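Local coordinates for protein alcohol dehydrogenase, zinc-containing (Streptococcus pneumoniae serotype 2, PDB 5YLN) that binds zinc and probably catalyses the NAD+-dependent interconversion of alcohols and the corresponding aldehydes or ketones, at residues V164-V169 with N291-L296; A186-A191 with F215-K220; I200-D205 with V221-P226; V244-V249 with A269-H274; G250-F255 with H274-E279. All coordinates share one frame; numbering follows the deposited sequence.

Interaction 1. Residues V164-V169 with N291-L296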
# COMPACT_ATOMS: atom_id res chain seq x y z
N VAL A 164 -11.32 -0.34 -6.56
CA VAL A 164 -12.29 0.20 -5.61
C VAL A 164 -12.04 -0.34 -4.20
O VAL A 164 -11.93 0.43 -3.23
CB VAL A 164 -13.74 -0.06 -6.07
CG1 VAL A 164 -14.78 0.30 -4.96
CG2 VAL A 164 -14.01 0.72 -7.35
N LEU A 165 -11.90 -1.66 -4.07
CA LEU A 165 -11.67 -2.28 -2.76
C LEU A 165 -10.25 -2.01 -2.24
O LEU A 165 -10.06 -1.64 -1.08
CB LEU A 165 -11.96 -3.79 -2.83
CG LEU A 165 -13.46 -4.11 -2.96
CD1 LEU A 165 -13.73 -5.61 -3.10
CD2 LEU A 165 -14.21 -3.54 -1.76
N LYS A 166 -9.22 -2.19 -3.09
CA LYS A 166 -7.87 -1.88 -2.61
C LYS A 166 -7.71 -0.39 -2.36
O LYS A 166 -6.95 0.01 -1.47
CB LYS A 166 -6.83 -2.41 -3.60
CG LYS A 166 -6.81 -3.94 -3.62
CD LYS A 166 -5.68 -4.48 -4.47
CE LYS A 166 -5.60 -5.99 -4.37
NZ LYS A 166 -5.03 -6.43 -3.07
N GLY A 167 -8.45 0.43 -3.07
CA GLY A 167 -8.41 1.86 -2.83
C GLY A 167 -9.14 2.32 -1.60
O GLY A 167 -8.95 3.46 -1.18
N LYS A 168 -9.97 1.45 -1.02
CA LYS A 168 -10.73 1.76 0.18
C LYS A 168 -11.67 2.94 -0.05
O LYS A 168 -11.73 3.88 0.75
CB LYS A 168 -9.78 2.02 1.37
CG LYS A 168 -8.88 0.83 1.69
CD LYS A 168 -8.13 0.96 3.03
CE LYS A 168 -7.21 2.17 3.04
NZ LYS A 168 -6.50 2.42 4.34
N VAL A 169 -12.41 2.88 -1.16
CA VAL A 169 -13.52 3.81 -1.38
C VAL A 169 -14.60 3.62 -0.32
O VAL A 169 -15.03 2.49 -0.05
CB VAL A 169 -14.16 3.61 -2.77
CG1 VAL A 169 -15.31 4.61 -2.95
CG2 VAL A 169 -13.15 3.70 -3.88
N ASN A 291 -0.59 5.07 0.76
CA ASN A 291 -0.49 3.67 0.40
C ASN A 291 -0.47 3.58 -1.12
O ASN A 291 -1.04 4.43 -1.82
CB ASN A 291 -1.69 2.85 0.96
CG ASN A 291 -1.96 3.14 2.42
OD1 ASN A 291 -1.16 2.79 3.29
ND2 ASN A 291 -3.11 3.77 2.71
N VAL A 292 0.18 2.55 -1.62
CA VAL A 292 0.15 2.24 -3.04
C VAL A 292 -0.18 0.77 -3.13
O VAL A 292 0.51 -0.05 -2.52
CB VAL A 292 1.48 2.56 -3.74
CG1 VAL A 292 1.40 2.22 -5.24
CG2 VAL A 292 1.89 4.04 -3.51
N THR A 293 -1.25 0.43 -3.84
CA THR A 293 -1.61 -0.97 -3.98
C THR A 293 -1.52 -1.39 -5.43
O THR A 293 -1.75 -0.60 -6.34
CB THR A 293 -3.02 -1.28 -3.45
OG1 THR A 293 -3.98 -0.56 -4.22
CG2 THR A 293 -3.15 -0.90 -1.94
N THR A 294 -1.21 -2.66 -5.63
CA THR A 294 -1.25 -3.29 -6.92
C THR A 294 -2.06 -4.57 -6.81
O THR A 294 -2.37 -5.06 -5.71
CB THR A 294 0.15 -3.63 -7.43
OG1 THR A 294 0.59 -4.82 -6.77
CG2 THR A 294 1.15 -2.48 -7.14
N GLY A 295 -2.36 -5.13 -7.96
CA GLY A 295 -2.93 -6.45 -7.97
C GLY A 295 -3.36 -6.91 -9.35
O GLY A 295 -3.60 -6.11 -10.26
N LEU A 296 -3.39 -8.22 -9.50
CA LEU A 296 -4.10 -8.92 -10.56
C LEU A 296 -5.45 -9.34 -10.00
O LEU A 296 -5.52 -9.90 -8.89
CB LEU A 296 -3.30 -10.15 -10.99
CG LEU A 296 -3.95 -11.18 -11.92
CD1 LEU A 296 -4.38 -10.49 -13.18
CD2 LEU A 296 -2.96 -12.28 -12.23
O HOH W 1 -2.64 -5.21 -2.95

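Interaction 2. Residues A186-A191 with F215-K220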
# COMPACT_ATOMS: atom_id res chain seq x y z
N ALA A 186 -15.09 1.08 -15.85
CA ALA A 186 -15.55 -0.03 -15.01
C ALA A 186 -15.35 0.28 -13.53
O ALA A 186 -16.22 -0.01 -12.70
CB ALA A 186 -14.80 -1.31 -15.40
N ALA A 187 -14.21 0.88 -13.18
CA ALA A 187 -13.98 1.33 -11.81
C ALA A 187 -14.96 2.43 -11.41
O ALA A 187 -15.39 2.50 -10.26
CB ALA A 187 -12.54 1.82 -11.67
N LEU A 188 -15.27 3.32 -12.35
CA LEU A 188 -16.23 4.38 -12.10
C LEU A 188 -17.60 3.81 -11.73
O LEU A 188 -18.25 4.29 -10.79
CB LEU A 188 -16.33 5.27 -13.33
CG LEU A 188 -17.40 6.37 -13.33
CD1 LEU A 188 -17.18 7.37 -12.18
CD2 LEU A 188 -17.39 7.09 -14.68
N LEU A 189 -18.05 2.78 -12.45
CA LEU A 189 -19.36 2.21 -12.17
C LEU A 189 -19.39 1.56 -10.79
O LEU A 189 -20.35 1.74 -10.03
CB LEU A 189 -19.75 1.18 -13.23
CG LEU A 189 -20.00 1.78 -14.62
CD1 LEU A 189 -20.23 0.68 -15.61
CD2 LEU A 189 -21.18 2.73 -14.59
N THR A 190 -18.38 0.76 -10.47
CA THR A 190 -18.41 0.05 -9.20
C THR A 190 -18.04 0.92 -8.01
O THR A 190 -18.42 0.60 -6.89
CB THR A 190 -17.50 -1.19 -9.26
OG1 THR A 190 -16.14 -0.79 -9.48
CG2 THR A 190 -17.95 -2.12 -10.38
N ALA A 191 -17.30 2.03 -8.23
CA ALA A 191 -17.04 2.95 -7.13
C ALA A 191 -18.32 3.56 -6.60
O ALA A 191 -18.37 4.01 -5.46
CB ALA A 191 -16.09 4.07 -7.54
N PHE A 215 -21.65 8.22 -17.16
CA PHE A 215 -21.64 7.03 -16.32
C PHE A 215 -21.72 7.36 -14.82
O PHE A 215 -21.72 6.43 -14.00
CB PHE A 215 -20.38 6.20 -16.59
CG PHE A 215 -20.45 5.35 -17.82
CD1 PHE A 215 -21.24 5.72 -18.90
CD2 PHE A 215 -19.73 4.17 -17.89
CE1 PHE A 215 -21.29 4.93 -20.05
CE2 PHE A 215 -19.78 3.37 -19.04
CZ PHE A 215 -20.56 3.76 -20.12
N GLY A 216 -21.80 8.63 -14.45
CA GLY A 216 -21.92 8.99 -13.06
C GLY A 216 -20.71 9.60 -12.41
O GLY A 216 -20.67 9.68 -11.17
N ALA A 217 -19.71 10.03 -13.18
CA ALA A 217 -18.68 10.88 -12.60
C ALA A 217 -19.30 12.21 -12.21
O ALA A 217 -20.18 12.74 -12.89
CB ALA A 217 -17.53 11.12 -13.58
N THR A 218 -18.80 12.78 -11.11
CA THR A 218 -19.30 14.07 -10.65
C THR A 218 -18.56 15.24 -11.26
O THR A 218 -19.16 16.30 -11.45
CB THR A 218 -19.24 14.15 -9.11
OG1 THR A 218 -17.88 14.19 -8.67
CG2 THR A 218 -19.93 12.91 -8.49
N HIS A 219 -17.27 15.07 -11.60
CA HIS A 219 -16.48 16.10 -12.26
C HIS A 219 -15.55 15.47 -13.29
O HIS A 219 -15.13 14.32 -13.16
CB HIS A 219 -15.58 16.90 -11.31
CG HIS A 219 -16.28 17.40 -10.09
ND1 HIS A 219 -16.80 16.56 -9.13
CD2 HIS A 219 -16.55 18.66 -9.67
CE1 HIS A 219 -17.37 17.28 -8.18
NE2 HIS A 219 -17.22 18.56 -8.48
N LYS A 220 -15.19 16.26 -14.28
CA LYS A 220 -14.15 15.89 -15.23
C LYS A 220 -13.00 16.88 -15.12
O LYS A 220 -13.20 18.07 -14.86
CB LYS A 220 -14.66 15.86 -16.67
CG LYS A 220 -15.14 17.21 -17.21
CD LYS A 220 -15.60 17.10 -18.67
CE LYS A 220 -16.19 18.42 -19.15
NZ LYS A 220 -16.56 18.33 -20.60

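Interaction 3. Residues I200-D205 with V221-P226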
# COMPACT_ATOMS: atom_id res chain seq x y z
N ILE A 200 -13.93 12.06 -9.66
CA ILE A 200 -13.29 12.96 -10.60
C ILE A 200 -12.63 12.12 -11.69
O ILE A 200 -11.70 11.35 -11.42
CB ILE A 200 -12.28 13.85 -9.87
CG1 ILE A 200 -12.96 14.51 -8.66
CG2 ILE A 200 -11.68 14.87 -10.84
CD1 ILE A 200 -12.02 15.04 -7.59
N MET A 201 -13.13 12.21 -12.92
CA MET A 201 -12.48 11.51 -14.03
C MET A 201 -11.43 12.43 -14.63
O MET A 201 -11.71 13.59 -14.93
CB MET A 201 -13.48 11.08 -15.10
CG MET A 201 -12.89 10.10 -16.14
SD MET A 201 -12.71 8.39 -15.55
CE MET A 201 -14.06 8.37 -14.42
N VAL A 202 -10.22 11.89 -14.80
CA VAL A 202 -9.09 12.62 -15.39
C VAL A 202 -8.66 11.88 -16.64
O VAL A 202 -8.45 10.66 -16.60
CB VAL A 202 -7.93 12.74 -14.38
CG1 VAL A 202 -6.76 13.55 -14.99
CG2 VAL A 202 -8.42 13.39 -13.12
N ASP A 203 -8.54 12.62 -17.75
CA ASP A 203 -8.15 12.07 -19.04
C ASP A 203 -7.76 13.23 -19.97
O ASP A 203 -8.00 14.40 -19.66
CB ASP A 203 -9.27 11.20 -19.63
CG ASP A 203 -8.79 10.24 -20.70
OD1 ASP A 203 -8.28 10.72 -21.74
OD2 ASP A 203 -8.91 9.01 -20.52
N LEU A 204 -7.14 12.89 -21.10
CA LEU A 204 -6.82 13.86 -22.15
C LEU A 204 -7.97 14.07 -23.12
O LEU A 204 -8.20 15.20 -23.58
CB LEU A 204 -5.57 13.42 -22.93
CG LEU A 204 -4.36 12.95 -22.13
CD1 LEU A 204 -3.40 12.13 -23.00
CD2 LEU A 204 -3.62 14.12 -21.49
N ASP A 205 -8.71 13.01 -23.43
CA ASP A 205 -9.77 12.99 -24.43
C ASP A 205 -11.08 13.50 -23.83
O ASP A 205 -11.62 12.89 -22.89
CB ASP A 205 -9.92 11.57 -24.95
CG ASP A 205 -11.02 11.41 -25.98
OD1 ASP A 205 -11.93 12.25 -26.06
OD2 ASP A 205 -10.98 10.39 -26.71
N VAL A 221 -11.79 16.37 -15.33
CA VAL A 221 -10.60 17.21 -15.36
C VAL A 221 -9.78 16.76 -16.55
O VAL A 221 -9.45 15.58 -16.65
CB VAL A 221 -9.78 17.11 -14.07
CG1 VAL A 221 -8.48 17.90 -14.21
CG2 VAL A 221 -10.60 17.60 -12.88
N ASN A 222 -9.47 17.68 -17.46
CA ASN A 222 -8.65 17.35 -18.62
C ASN A 222 -7.18 17.50 -18.22
O ASN A 222 -6.77 18.55 -17.71
CB ASN A 222 -9.00 18.25 -19.80
CG ASN A 222 -8.48 17.69 -21.13
OD1 ASN A 222 -7.31 17.37 -21.26
ND2 ASN A 222 -9.38 17.53 -22.09
N SER A 223 -6.40 16.45 -18.43
CA SER A 223 -5.02 16.42 -17.98
C SER A 223 -4.04 16.99 -19.00
O SER A 223 -2.83 16.76 -18.89
CB SER A 223 -4.62 15.00 -17.60
OG SER A 223 -4.95 14.10 -18.63
N SER A 224 -4.54 17.72 -20.00
CA SER A 224 -3.66 18.22 -21.06
C SER A 224 -2.61 19.18 -20.51
O SER A 224 -1.44 19.11 -20.90
CB SER A 224 -4.49 18.88 -22.15
OG SER A 224 -5.25 17.90 -22.83
N ASP A 225 -3.01 20.08 -19.62
CA ASP A 225 -2.09 20.86 -18.81
C ASP A 225 -2.00 20.16 -17.45
O ASP A 225 -2.84 20.42 -16.58
CB ASP A 225 -2.57 22.31 -18.65
CG ASP A 225 -1.57 23.21 -17.91
OD1 ASP A 225 -0.83 22.74 -17.01
OD2 ASP A 225 -1.53 24.42 -18.21
N PRO A 226 -1.01 19.30 -17.22
CA PRO A 226 -0.95 18.54 -15.95
C PRO A 226 -0.99 19.43 -14.72
O PRO A 226 -1.71 19.13 -13.76
CB PRO A 226 0.37 17.77 -16.05
CG PRO A 226 0.74 17.78 -17.55
CD PRO A 226 0.18 19.07 -18.08

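Interaction 4. Residues V244-V249 with A269-H274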
# COMPACT_ATOMS: atom_id res chain seq x y z
N VAL A 244 -8.60 8.68 -2.75
CA VAL A 244 -8.30 7.53 -3.61
C VAL A 244 -7.94 8.03 -4.99
O VAL A 244 -8.64 8.88 -5.56
CB VAL A 244 -9.49 6.55 -3.72
CG1 VAL A 244 -9.02 5.25 -4.39
CG2 VAL A 244 -10.17 6.29 -2.34
N ALA A 245 -6.84 7.52 -5.54
CA ALA A 245 -6.47 7.76 -6.93
C ALA A 245 -6.35 6.39 -7.60
O ALA A 245 -5.47 5.59 -7.24
CB ALA A 245 -5.16 8.56 -7.06
N ILE A 246 -7.24 6.11 -8.52
CA ILE A 246 -7.27 4.85 -9.25
C ILE A 246 -6.53 5.07 -10.56
O ILE A 246 -7.00 5.80 -11.44
CB ILE A 246 -8.71 4.39 -9.49
CG1 ILE A 246 -9.45 4.19 -8.15
CG2 ILE A 246 -8.74 3.14 -10.36
CD1 ILE A 246 -10.95 3.96 -8.30
N GLU A 247 -5.35 4.44 -10.68
CA GLU A 247 -4.51 4.53 -11.88
C GLU A 247 -4.95 3.44 -12.85
O GLU A 247 -4.66 2.26 -12.64
CB GLU A 247 -3.03 4.36 -11.50
CG GLU A 247 -2.00 4.94 -12.48
CD GLU A 247 -1.81 4.11 -13.75
OE1 GLU A 247 -2.37 3.00 -13.88
OE2 GLU A 247 -1.09 4.57 -14.64
N ALA A 248 -5.67 3.82 -13.90
CA ALA A 248 -6.22 2.86 -14.86
C ALA A 248 -5.62 3.05 -16.25
O ALA A 248 -6.32 2.93 -17.25
CB ALA A 248 -7.75 2.95 -14.93
N VAL A 249 -4.33 3.34 -16.34
CA VAL A 249 -3.69 3.47 -17.64
C VAL A 249 -2.41 2.64 -17.69
O VAL A 249 -2.17 1.92 -18.67
CB VAL A 249 -3.39 4.93 -18.00
CG1 VAL A 249 -2.68 5.00 -19.35
CG2 VAL A 249 -4.68 5.70 -18.09
N ALA A 269 -4.34 3.29 -6.00
CA ALA A 269 -4.66 1.92 -6.39
C ALA A 269 -4.30 1.75 -7.86
O ALA A 269 -5.03 2.25 -8.73
CB ALA A 269 -6.13 1.58 -6.14
N ASN A 270 -3.21 1.05 -8.13
CA ASN A 270 -2.81 0.74 -9.49
C ASN A 270 -3.64 -0.43 -10.02
O ASN A 270 -3.72 -1.47 -9.37
CB ASN A 270 -1.32 0.39 -9.56
CG ASN A 270 -0.89 0.02 -10.97
OD1 ASN A 270 -0.55 0.89 -11.77
ND2 ASN A 270 -0.90 -1.27 -11.28
N CYS A 271 -4.23 -0.27 -11.20
CA CYS A 271 -4.92 -1.37 -11.88
C CYS A 271 -4.15 -1.92 -13.07
O CYS A 271 -4.14 -3.13 -13.27
CB CYS A 271 -6.29 -0.94 -12.39
SG CYS A 271 -7.25 -0.04 -11.21
N GLY A 272 -3.53 -1.05 -13.86
CA GLY A 272 -3.02 -1.47 -15.14
C GLY A 272 -1.70 -2.21 -15.05
O GLY A 272 -0.97 -2.15 -14.06
N VAL A 273 -1.43 -2.94 -16.13
CA VAL A 273 -0.09 -3.43 -16.40
C VAL A 273 0.85 -2.26 -16.66
O VAL A 273 0.51 -1.31 -17.38
CB VAL A 273 -0.12 -4.37 -17.61
CG1 VAL A 273 1.20 -5.10 -17.74
CG2 VAL A 273 -1.29 -5.33 -17.48
N HIS A 274 2.03 -2.31 -16.06
CA HIS A 274 3.09 -1.36 -16.37
C HIS A 274 4.21 -2.11 -17.08
O HIS A 274 4.55 -3.23 -16.70
CB HIS A 274 3.62 -0.67 -15.10
CG HIS A 274 2.68 0.35 -14.53
ND1 HIS A 274 2.91 1.70 -14.62
CD2 HIS A 274 1.50 0.20 -13.87
CE1 HIS A 274 1.92 2.35 -14.03
NE2 HIS A 274 1.05 1.47 -13.57

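Interaction 5. Residues G250-F255 with H274-E279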
# COMPACT_ATOMS: atom_id res chain seq x y z
N GLY A 250 -1.58 2.74 -16.66
CA GLY A 250 -0.40 1.91 -16.61
C GLY A 250 0.84 2.48 -17.28
O GLY A 250 1.63 1.72 -17.84
N ILE A 251 1.03 3.79 -17.26
CA ILE A 251 2.27 4.37 -17.75
C ILE A 251 2.87 5.24 -16.66
O ILE A 251 2.18 5.63 -15.70
CB ILE A 251 2.07 5.17 -19.07
CG1 ILE A 251 1.13 6.36 -18.84
CG2 ILE A 251 1.60 4.25 -20.21
CD1 ILE A 251 1.25 7.42 -19.90
N PRO A 252 4.17 5.54 -16.77
CA PRO A 252 4.81 6.37 -15.74
C PRO A 252 4.14 7.71 -15.52
O PRO A 252 4.14 8.21 -14.39
CB PRO A 252 6.24 6.54 -16.27
CG PRO A 252 6.47 5.30 -17.10
CD PRO A 252 5.14 4.97 -17.72
N ALA A 253 3.59 8.33 -16.57
CA ALA A 253 3.00 9.65 -16.39
C ALA A 253 1.75 9.58 -15.52
O ALA A 253 1.57 10.41 -14.62
CB ALA A 253 2.67 10.29 -17.74
N THR A 254 0.90 8.58 -15.74
CA THR A 254 -0.30 8.49 -14.94
C THR A 254 0.03 8.09 -13.50
O THR A 254 -0.57 8.62 -12.56
CB THR A 254 -1.30 7.52 -15.58
OG1 THR A 254 -0.68 6.26 -15.85
CG2 THR A 254 -1.83 8.11 -16.90
N PHE A 255 0.98 7.18 -13.31
CA PHE A 255 1.40 6.90 -11.95
C PHE A 255 1.93 8.16 -11.29
O PHE A 255 1.65 8.42 -10.11
CB PHE A 255 2.47 5.81 -11.88
CG PHE A 255 2.97 5.55 -10.47
CD1 PHE A 255 2.27 4.71 -9.61
CD2 PHE A 255 4.11 6.20 -10.00
CE1 PHE A 255 2.71 4.49 -8.31
CE2 PHE A 255 4.56 5.98 -8.70
CZ PHE A 255 3.85 5.12 -7.86
N HIS A 274 2.03 -2.31 -16.06
CA HIS A 274 3.09 -1.36 -16.37
C HIS A 274 4.21 -2.11 -17.08
O HIS A 274 4.55 -3.23 -16.70
CB HIS A 274 3.62 -0.67 -15.10
CG HIS A 274 2.68 0.35 -14.53
ND1 HIS A 274 2.91 1.70 -14.62
CD2 HIS A 274 1.50 0.20 -13.87
CE1 HIS A 274 1.92 2.35 -14.03
NE2 HIS A 274 1.05 1.47 -13.57
N GLY A 275 4.75 -1.50 -18.13
CA GLY A 275 5.82 -2.13 -18.88
C GLY A 275 7.17 -1.59 -18.48
O GLY A 275 8.21 -2.13 -18.88
N LYS A 276 7.17 -0.51 -17.71
CA LYS A 276 8.38 0.09 -17.18
C LYS A 276 8.24 0.29 -15.68
O LYS A 276 7.13 0.46 -15.18
CB LYS A 276 8.68 1.45 -17.82
CG LYS A 276 9.24 1.38 -19.24
CD LYS A 276 10.10 2.61 -19.54
CE LYS A 276 9.34 3.92 -19.35
NZ LYS A 276 8.11 3.99 -20.19
N PRO A 277 9.34 0.29 -14.94
CA PRO A 277 9.28 0.72 -13.54
C PRO A 277 9.00 2.22 -13.49
O PRO A 277 9.13 2.94 -14.48
CB PRO A 277 10.67 0.38 -12.98
CG PRO A 277 11.57 0.42 -14.18
CD PRO A 277 10.72 -0.04 -15.36
N VAL A 278 8.59 2.68 -12.31
CA VAL A 278 8.21 4.07 -12.17
C VAL A 278 9.03 4.69 -11.05
O VAL A 278 9.60 4.00 -10.20
CB VAL A 278 6.70 4.23 -11.91
CG1 VAL A 278 5.89 3.73 -13.13
CG2 VAL A 278 6.31 3.48 -10.62
N GLU A 279 9.12 6.02 -11.08
CA GLU A 279 9.80 6.77 -10.03
C GLU A 279 8.80 7.11 -8.92
O GLU A 279 7.86 7.89 -9.12
CB GLU A 279 10.45 8.04 -10.58
CG GLU A 279 11.18 8.83 -9.49
CD GLU A 279 12.38 9.61 -10.00
OE1 GLU A 279 12.46 10.83 -9.74
OE2 GLU A 279 13.25 8.99 -10.66

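Interaction 1. Residues V164-V169 with N291-L296
Lys166 carries most of this contact, laying its aliphatic chain against Thr293 and the backbone just past strand 291-293. Its CB rests 3.5 Å from Thr293 OG1, and CD and CE both pass the carbonyl of Thr294, with Lys166 CD 3.6 Å from Thr294 O. The chain runs extended until it bends at chi4 (-75°). From there Lys166 NZ stays 4.0 Å from Thr294 O, and a water lies between them: it accepts from Lys166 NZ at 2.7 Å and lies 2.8 Å from Thr294 O, to which it can donate. Thr293 keeps OG1 in the crowded position between its backbone N and carbonyl carbon (chi1 63°), which sets the oxygen against the root of the lysine. Behind it, strand 291-293 is the outermost strand, within this chain, of the Rossmann-type parallel sheet. It is hydrogen-bonded to strand 266-270 and pairs antiparallel with a strand of the second subunit, whose Leu285 also hydrogen-bonds Thr294 OG1. The partner segment takes in the end of helix 157-165, closed by a Schellman motif: Lys168 has positive phi (61°), Lys168 N bonds Leu165 O at 3.1 Å, and Val169 N bonds Val164 O at 3.2 Å. That turn swings Lys168 across Asn291 at about a right angle, where Lys168 NZ and Asn291 ND2, both donors, remain 4.0 Å apart; the amide nitrogen is instead bonded to Thr267 OG1.

Interaction 2. Residues A186-A191 with F215-K220
In the Rossmann fold of the coenzyme domain, helix 182-191 lies against the sheet, and here it meets the turn that leads from helix 206-214 into strand 219-222. Leu188 makes the main link. Its CB points at the turn, and CG stands anti to the backbone N (chi1 174°), so the branch is carried straight across. CD2 comes nearest to Phe215, 3.7 Å from Phe215 CB, and thus meets the base of that side chain, not its ring; it also borders Ala217. Among the side chains of the turn, CD1 lies against Ala217 alone: Leu188 CD1 is 3.8 Å from Ala217 N and 4.0 Å from Ala217 CB, sitting over the backbone as much as over the methyl. Leu199, Met201 and Ala212 also pack on this leucine. The turn is bent to this shape by Gly216, whose positive phi (108°) ends helix 206-214 in a Schellman motif. One residue on in the helix, Leu189 has CG beside its backbone N (chi1 -67°), which brings its branch round to Phe215. The two side chains cross obliquely, and Lys318 makes a cation-pi contact with the phenyl ring. The carbonyl of Phe215 is hydrogen-bonded by Gln192 NE2. Leu189 CD2 touches both ring and carbonyl, 3.9 Å from Phe215 CD2 and 3.8 Å from Phe215 O.

Interaction 3. Residues I200-D205 with V221-P226
Three backbone hydrogen bonds join strands 198-203 and 219-222 in parallel. Val221 N gives the shortest, 2.8 Å to Met201 O, approaching nearly along the C=O axis. Asp203 N returns a longer bond of 3.3 Å to Val221 O, and Ser223 N reaches Asp203 O at 2.9 Å, coming from 47° above the carbonyl plane. From the last bridged residue, Asn222 ND2 adds a weak bond to Leu204 O at 3.0 Å. The other end of that amide is gripped twice: Asn222 OD1 accepts from Ser224 OG at 2.6 Å and, on an in-plane lone pair, from Ser224 N at 3.1 Å, the latter bond making an Asx turn; together they fix the amide's rotation. Asp203 forms a second Asx turn, its OD1 taking Asp205 N at 2.9 Å through the anti lone pair in a nearly straight bond (170° at the hydrogen). The same carboxylate makes a salt bridge to Arg208, and its OD2 accepts from Ser180 N in the glycine-rich loop. An acidic residue at this strand end is, in NAD-dependent Rossmann domains, the usual partner of the adenosine ribose hydroxyls, a role Asp203 may share. Packing follows the alternation of the strands. Ile200 and Val221 lie side by side pointing the same way, with Ile200 CG2 3.6 Å from Val221 CG2, and Val202 continues the row to Ser223 CB. This face rests on helix 226-236, while Met201 and Asp203 turn to helix 206-214, the crossover of the beta-alpha-beta unit, with strand 174-178 next in the sheet.

Interaction 4. Residues V244-V249 with A269-H274
Glu247 and Asn270 rise side by side from neighbouring strands, both with CG anti to the backbone N, and their carboxylate and amide planes are only 24° apart. The facing oxygens, Glu247 OE1 and Asn270 OD1, are both acceptors and stay 3.5 Å apart. His274 meets the carboxylate tip to tip at a distance, Glu247 OE1 lying 3.8 Å from His274 NE2. The imidazole spends that N-H on the amide instead: His274 NE2 to Asn270 OD1 is a very short 2.5 Å, on an in-plane lone pair, though bent, 130° at the hydrogen. The orientation of the amide is locked from its other end by Asn270 ND2, bonded to Gly272 O at 2.9 Å. The buried carboxylate of Glu247, though not bonded to the ring, may favour a positively charged imidazole. Strands 242-247 and 266-270 are parallel neighbours in the Rossmann sheet, and Cys271 N extends their pairing with a bond of 2.9 Å to Glu247 O. On the opposite face of the sheet, Ile246 CG2 touches Cys271 SG at 3.6 Å. Glu247 also holds the loop beyond its own strand: OE1 is met from above the carboxylate plane by Val249 N at 3.2 Å, and OE2 accepts from Gly250 N.

Interaction 5. Residues G250-F255 with H274-E279
Gly250 turns the chain with positive phi (88°) into Ile251, the N-cap position of helix 252-261, and the first turn of that helix closes with Phe255 N bonded to Ile251 O at 3.1 Å. The bare CA of Gly250 lies over one face of the His274 imidazole, a CH-pi contact 3.5 Å from the ring centroid and 17° off the normal. The ring's rotation is fixed from its edge, since NE2 is bonded to Asn270. One helical turn on, Phe255 has CG anti to its backbone N (chi1 177°), which swings the phenyl toward strand 278-280. Val278 CG2 sits over a face of this ring, 3.7 Å from the centroid, while Glu279 O comes in at the edge, in plane and 3.8 Å from Phe255 CE2; Gln259 hydrogen-bonds the same carbonyl. The second methyl of the valine is used as well, Val278 CG1 lying 3.9 Å from Pro252 CA. On the exposed side, Lys276 bends at chi3 and chi4 and crosses Pro252 at about a right angle, bringing Lys276 NZ to 3.7 Å from Pro252 CG. Leu282 of the second subunit packs on both Phe255 and His274, and Val278 pairs antiparallel with a strand of that subunit. The arrangement thus forms part of the dimer interface between the coenzyme domains, as in other zinc-dependent alcohol dehydrogenases.

All five contacts lie in or against one Rossmann-type domain. Interactions 2 and 3 occupy one end of its sheet, where Leu188 CD2 meets Met201 CE at 3.6 Å, and interaction 1 lies at the other end, about 21 Å from interaction 3 between centres. Interaction 4 stands next to interaction 1: Thr293 O is 2.8 Å from Asn270 N. Interactions 4 and 5 share His274, and their centres are about 9 Å apart. Interactions 1, 4 and 5 all reach the second subunit. Nearest the metal is interaction 4, with the Val273 side chain about 8 Å from the zinc bound by Cys42 and His64 and about 4 Å from a bound Tris molecule, probably from the crystallisation liquor.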